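Local coordinates for iron-chelator utilization protein (Thermobifida fusca TM51, PDB 4YHB) that binds flavin-adenine dinucleotide and probably reduces ferric siderophores to release their iron, as a siderophore-interacting flavoprotein, at residues R31-I42 with R99-V107. Numbering follows the deposited sequence.
Unlike the reference sequence in segment 99-107: Arg-99 (reference Gly). With FAD (flavin-adenine dinucleotide), chain C.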
loop_
_atom_site.group_PDB
_atom_site.type_symbol
_atom_site.label_atom_id
_atom_site.label_comp_id
_atom_site.label_asym_id
_atom_site.label_seq_id
_atom_site.Cartn_x
_atom_site.Cartn_y
_atom_site.Cartn_z
ATOM N N ARG A 31 -14.558 -6.270 -2.294
ATOM C CA ARG A 31 -13.244 -6.809 -2.667
ATOM C C ARG A 31 -12.076 -6.332 -1.795
ATOM O O ARG A 31 -10.918 -6.454 -2.194
ATOM C CB ARG A 31 -12.923 -6.452 -4.111
ATOM C CG ARG A 31 -13.960 -6.952 -5.116
ATOM C CD ARG A 31 -13.679 -6.276 -6.448
ATOM N NE ARG A 31 -14.477 -6.775 -7.566
ATOM C CZ ARG A 31 -15.684 -6.336 -7.876
ATOM N NH1 ARG A 31 -16.260 -5.411 -7.115
ATOM N NH2 ARG A 31 -16.315 -6.826 -8.950
ATOM N N MET A 32 -12.379 -5.764 -0.636
ATOM C CA MET A 32 -11.330 -5.338 0.282
ATOM C C MET A 32 -11.676 -5.673 1.725
ATOM O O MET A 32 -12.797 -5.435 2.183
ATOM C CB MET A 32 -11.054 -3.835 0.159
ATOM C CG MET A 32 -9.753 -3.463 0.870
ATOM S SD MET A 32 -8.803 -2.152 0.112
ATOM C CE MET A 32 -8.585 -2.756 -1.558
ATOM N N VAL A 33 -10.702 -6.222 2.440
ATOM C CA VAL A 33 -10.911 -6.595 3.823
ATOM C C VAL A 33 -9.845 -5.929 4.689
ATOM O O VAL A 33 -8.657 -5.917 4.347
ATOM C CB VAL A 33 -10.909 -8.129 4.000
ATOM C CG1 VAL A 33 -9.544 -8.732 3.656
ATOM C CG2 VAL A 33 -11.309 -8.490 5.413
ATOM N N ARG A 34 -10.303 -5.332 5.788
ATOM C CA ARG A 34 -9.454 -4.581 6.694
ATOM C C ARG A 34 -9.248 -5.440 7.921
ATOM O O ARG A 34 -10.217 -5.891 8.542
ATOM C CB ARG A 34 -10.098 -3.233 7.041
ATOM C CG ARG A 34 -9.343 -2.411 8.062
ATOM C CD ARG A 34 -9.827 -0.971 8.084
ATOM N NE ARG A 34 -9.508 -0.295 6.830
ATOM C CZ ARG A 34 -9.992 0.885 6.465
ATOM N NH1 ARG A 34 -10.845 1.535 7.248
ATOM N NH2 ARG A 34 -9.628 1.409 5.305
ATOM N N VAL A 35 -7.980 -5.695 8.239
ATOM C CA VAL A 35 -7.612 -6.651 9.270
ATOM C C VAL A 35 -6.778 -5.942 10.331
ATOM O O VAL A 35 -5.826 -5.232 9.987
ATOM C CB VAL A 35 -6.816 -7.828 8.652
ATOM C CG1 VAL A 35 -6.313 -8.788 9.728
ATOM C CG2 VAL A 35 -7.662 -8.559 7.605
ATOM N N ASP A 36 -7.136 -6.108 11.606
ATOM C CA ASP A 36 -6.277 -5.620 12.690
ATOM C C ASP A 36 -5.469 -6.781 13.266
ATOM O O ASP A 36 -6.058 -7.797 13.649
ATOM C CB ASP A 36 -7.096 -4.963 13.810
ATOM C CG ASP A 36 -7.849 -3.717 13.356
ATOM O OD1 ASP A 36 -7.399 -3.034 12.406
ATOM O OD2 ASP A 36 -8.907 -3.417 13.967
ATOM N N LEU A 37 -4.139 -6.623 13.323
ATOM C CA LEU A 37 -3.226 -7.640 13.852
ATOM C C LEU A 37 -2.661 -7.180 15.197
ATOM O O LEU A 37 -2.282 -6.021 15.341
ATOM C CB LEU A 37 -2.072 -7.907 12.876
ATOM C CG LEU A 37 -2.460 -8.389 11.468
ATOM C CD1 LEU A 37 -1.280 -8.257 10.505
ATOM C CD2 LEU A 37 -2.889 -9.837 11.565
ATOM N N GLY A 38 -2.606 -8.079 16.172
ATOM C CA GLY A 38 -2.088 -7.725 17.487
ATOM C C GLY A 38 -1.268 -8.844 18.089
ATOM O O GLY A 38 -1.022 -9.854 17.432
ATOM N N GLY A 39 -0.865 -8.672 19.350
ATOM C CA GLY A 39 -0.076 -9.670 20.053
ATOM C C GLY A 39 1.138 -8.998 20.669
ATOM O O GLY A 39 1.522 -7.911 20.250
ATOM N N SER A 40 1.745 -9.630 21.670
ATOM C CA SER A 40 2.848 -8.998 22.384
ATOM C C SER A 40 4.058 -8.695 21.493
ATOM O O SER A 40 4.827 -7.781 21.793
ATOM C CB SER A 40 3.283 -9.876 23.573
ATOM O OG SER A 40 3.635 -11.183 23.147
ATOM N N ASP A 41 4.233 -9.428 20.392
ATOM C CA ASP A 41 5.357 -9.128 19.493
ATOM C C ASP A 41 5.264 -7.723 18.893
ATOM O O ASP A 41 6.250 -7.216 18.366
ATOM C CB ASP A 41 5.470 -10.149 18.345
ATOM C CG ASP A 41 6.130 -11.442 18.766
ATOM O OD1 ASP A 41 6.553 -11.527 19.942
ATOM O OD2 ASP A 41 6.252 -12.368 17.921
ATOM N N ILE A 42 4.098 -7.083 18.972
ATOM C CA ILE A 42 3.939 -5.779 18.324
ATOM C C ILE A 42 4.735 -4.688 19.048
ATOM O O ILE A 42 4.924 -3.591 18.517
ATOM C CB ILE A 42 2.450 -5.362 18.218
ATOM C CG1 ILE A 42 2.239 -4.474 16.983
ATOM C CG2 ILE A 42 1.972 -4.659 19.474
ATOM C CD1 ILE A 42 0.783 -4.173 16.685
ATOM N N ARG A 99 -2.192 -1.042 20.434
ATOM C CA ARG A 99 -1.253 -2.098 20.062
ATOM C C ARG A 99 -1.834 -2.945 18.945
ATOM O O ARG A 99 -1.892 -4.168 19.046
ATOM C CB ARG A 99 -0.895 -2.972 21.269
ATOM C CG ARG A 99 -0.309 -2.177 22.422
ATOM C CD ARG A 99 0.338 -3.073 23.473
ATOM N NE ARG A 99 1.773 -2.817 23.563
ATOM C CZ ARG A 99 2.719 -3.741 23.408
ATOM N NH1 ARG A 99 2.395 -5.008 23.173
ATOM N NH2 ARG A 99 3.993 -3.393 23.502
ATOM N N LEU A 100 -2.273 -2.278 17.884
ATOM C CA LEU A 100 -2.893 -2.964 16.754
ATOM C C LEU A 100 -2.348 -2.442 15.424
ATOM O O LEU A 100 -2.247 -1.237 15.225
ATOM C CB LEU A 100 -4.415 -2.791 16.793
ATOM C CG LEU A 100 -5.265 -3.554 17.813
ATOM C CD1 LEU A 100 -6.741 -3.150 17.674
ATOM C CD2 LEU A 100 -5.102 -5.073 17.674
ATOM N N LEU A 101 -1.991 -3.365 14.532
ATOM C CA LEU A 101 -1.531 -3.041 13.186
ATOM C C LEU A 101 -2.650 -3.319 12.200
ATOM O O LEU A 101 -3.107 -4.456 12.107
ATOM C CB LEU A 101 -0.294 -3.871 12.822
ATOM C CG LEU A 101 0.120 -3.928 11.350
ATOM C CD1 LEU A 101 0.427 -2.533 10.818
ATOM C CD2 LEU A 101 1.318 -4.879 11.137
ATOM N N THR A 102 -3.081 -2.292 11.464
ATOM C CA THR A 102 -4.161 -2.452 10.495
ATOM C C THR A 102 -3.621 -2.596 9.069
ATOM O O THR A 102 -2.780 -1.805 8.620
ATOM C CB THR A 102 -5.144 -1.271 10.539
ATOM O OG1 THR A 102 -5.694 -1.170 11.853
ATOM C CG2 THR A 102 -6.285 -1.477 9.536
ATOM N N ILE A 103 -4.100 -3.622 8.379
ATOM C CA ILE A 103 -3.723 -3.887 6.997
ATOM C C ILE A 103 -4.964 -4.034 6.131
ATOM O O ILE A 103 -5.880 -4.796 6.477
ATOM C CB ILE A 103 -2.908 -5.184 6.852
ATOM C CG1 ILE A 103 -1.774 -5.259 7.879
ATOM C CG2 ILE A 103 -2.433 -5.361 5.386
ATOM C CD1 ILE A 103 -0.526 -4.563 7.496
ATOM N N ASP A 104 -4.983 -3.324 5.005
ATOM C CA ASP A 104 -6.045 -3.484 4.013
ATOM C C ASP A 104 -5.610 -4.431 2.890
ATOM O O ASP A 104 -4.649 -4.138 2.167
ATOM C CB ASP A 104 -6.423 -2.117 3.416
ATOM C CG ASP A 104 -7.303 -1.300 4.333
ATOM O OD1 ASP A 104 -7.597 -1.778 5.439
ATOM O OD2 ASP A 104 -7.711 -0.179 3.948
ATOM N N PHE A 105 -6.321 -5.547 2.732
ATOM C CA PHE A 105 -6.005 -6.548 1.708
ATOM C C PHE A 105 -6.969 -6.465 0.526
ATOM O O PHE A 105 -8.188 -6.482 0.727
ATOM C CB PHE A 105 -6.117 -7.977 2.245
ATOM C CG PHE A 105 -5.124 -8.339 3.305
ATOM C CD1 PHE A 105 -5.299 -7.921 4.609
ATOM C CD2 PHE A 105 -4.059 -9.182 3.003
ATOM C CE1 PHE A 105 -4.383 -8.297 5.606
ATOM C CE2 PHE A 105 -3.141 -9.559 3.985
ATOM C CZ PHE A 105 -3.304 -9.118 5.287
ATOM N N VAL A 106 -6.439 -6.450 -0.693
ATOM C CA VAL A 106 -7.296 -6.719 -1.847
ATOM C C VAL A 106 -7.665 -8.193 -1.819
ATOM O O VAL A 106 -6.799 -9.051 -1.655
ATOM C CB VAL A 106 -6.629 -6.406 -3.193
ATOM C CG1 VAL A 106 -7.546 -6.881 -4.365
ATOM C CG2 VAL A 106 -6.335 -4.926 -3.317
ATOM N N VAL A 107 -8.950 -8.492 -1.958
ATOM C CA VAL A 107 -9.383 -9.882 -2.012
ATOM C C VAL A 107 -9.460 -10.258 -3.479
ATOM O O VAL A 107 -10.241 -9.671 -4.214
ATOM C CB VAL A 107 -10.745 -10.078 -1.306
ATOM C CG1 VAL A 107 -11.150 -11.546 -1.287
ATOM C CG2 VAL A 107 -10.686 -9.501 0.112
HETATM P PA FAD C . 1.045 -13.090 -6.042
HETATM O O1A FAD C . 1.516 -14.521 -5.749
HETATM O O2A FAD C . 2.187 -12.036 -5.784
HETATM O O5B FAD C . 0.733 -12.988 -7.619
HETATM C C5B FAD C . 0.046 -13.998 -8.265
HETATM C C4B FAD C . -0.679 -13.417 -9.495
HETATM O O4B FAD C . -1.725 -12.558 -9.132
HETATM C C3B FAD C . 0.211 -12.647 -10.376
HETATM O O3B FAD C . -0.180 -12.940 -11.678
HETATM C C2B FAD C . -0.068 -11.286 -10.061
HETATM O O2B FAD C . 0.072 -10.392 -11.159
HETATM C C1B FAD C . -1.487 -11.302 -9.676
HETATM N N9A FAD C . -1.877 -10.300 -8.693
HETATM C C8A FAD C . -1.169 -9.900 -7.615
HETATM N N7A FAD C . -1.881 -8.978 -6.951
HETATM C C5A FAD C . -3.064 -8.824 -7.589
HETATM C C6A FAD C . -4.189 -8.026 -7.375
HETATM N N6A FAD C . -4.234 -7.155 -6.254
HETATM N N1A FAD C . -5.226 -8.100 -8.226
HETATM C C2A FAD C . -5.193 -8.933 -9.288
HETATM N N3A FAD C . -4.132 -9.710 -9.522
HETATM C C4A FAD C . -3.061 -9.658 -8.699
HETATM N N1 FAD C . -1.686 -4.978 -1.811
HETATM C C2 FAD C . -2.780 -4.879 -1.055
HETATM O O2 FAD C . -3.770 -5.541 -1.327
HETATM N N3 FAD C . -2.752 -4.030 0.018
HETATM C C4 FAD C . -1.658 -3.301 0.325
HETATM O O4 FAD C . -1.693 -2.568 1.303
HETATM C C4X FAD C . -0.503 -3.379 -0.455
HETATM N N5 FAD C . 0.644 -2.652 -0.193
HETATM C C5X FAD C . 1.732 -2.796 -0.985
HETATM C C6 FAD C . 2.898 -2.069 -0.719
HETATM C C7 FAD C . 3.909 -2.192 -1.440
HETATM C C7M FAD C . 5.129 -1.338 -1.046
HETATM C C8 FAD C . 4.037 -2.932 -2.428
HETATM C C8M FAD C . 5.275 -3.033 -3.275
HETATM C C9 FAD C . 2.988 -3.716 -2.827
HETATM C C9A FAD C . 1.634 -3.749 -2.118
HETATM N N10 FAD C . 0.521 -4.424 -2.355
HETATM C C10 FAD C . -0.558 -4.266 -1.556
HETATM C "C1'" FAD C . 0.457 -5.347 -3.510
HETATM C "C2'" FAD C . 0.737 -6.769 -3.136
HETATM O "O2'" FAD C . 2.006 -6.868 -2.621
HETATM C "C3'" FAD C . 0.571 -7.651 -4.423
HETATM O "O3'" FAD C . -0.715 -7.427 -4.909
HETATM C "C4'" FAD C . 0.908 -9.108 -4.255
HETATM O "O4'" FAD C . 1.195 -9.660 -5.469
HETATM C "C5'" FAD C . -0.236 -9.934 -3.645
HETATM O "O5'" FAD C . 0.184 -11.189 -3.167
HETATM P P FAD C . -0.520 -12.452 -3.804
HETATM O O1P FAD C . 0.214 -13.619 -3.105
HETATM O O2P FAD C . -2.039 -12.161 -3.663
HETATM O O3P FAD C . -0.368 -12.918 -5.307
HETATM O O HOH W 1 -1.927 -6.328 20.622
#
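Strands 32-38 and 100-106 pair antiparallel as neighbours in the closed six-stranded barrel of the FAD-binding domain, from Met-32/Val-106 to Leu-37/Leu-101. On the face that carries Arg-34, Asp-36, Thr-102 and Asp-104, Arg-34 grips Asp-104 side-on: NE reaches OD1 at 2.8 Å and NH2 reaches OD2 at 2.8 Å, each on the syn lone pair, with guanidinium and carboxylate planes only 4° apart. The chain of Arg-34 runs out with CG anti to the backbone N (chi1 176°) and bends at chi3, which brings this edge alongside the acid. With an alanine here, Asp-104 would probably lose both bonds and its carboxylate be freer to turn, the ion pair to Arg-92 being long and weak. Further along, Thr-102 OG1 donates to Asp-36 OD1 at 2.6 Å, from above the carboxylate plane, while Asn-24 holds OD2. Such a barrel carries the flavin in this family, and strand 100-106 presents backbone to the isoalloxazine: FAD N3 donates to Asp-104 O (2.9 Å), and Val-106 N to FAD O2 (2.9 Å). On the other face, Val-35 CG2 lies 3.8 Å from Phe-105 CE1, and Val-33 CG1 meets Val-107 CG2 beneath helix 112-118. At the far end, Ile-42 CG2 covers one face of the Arg-99 guanidinium.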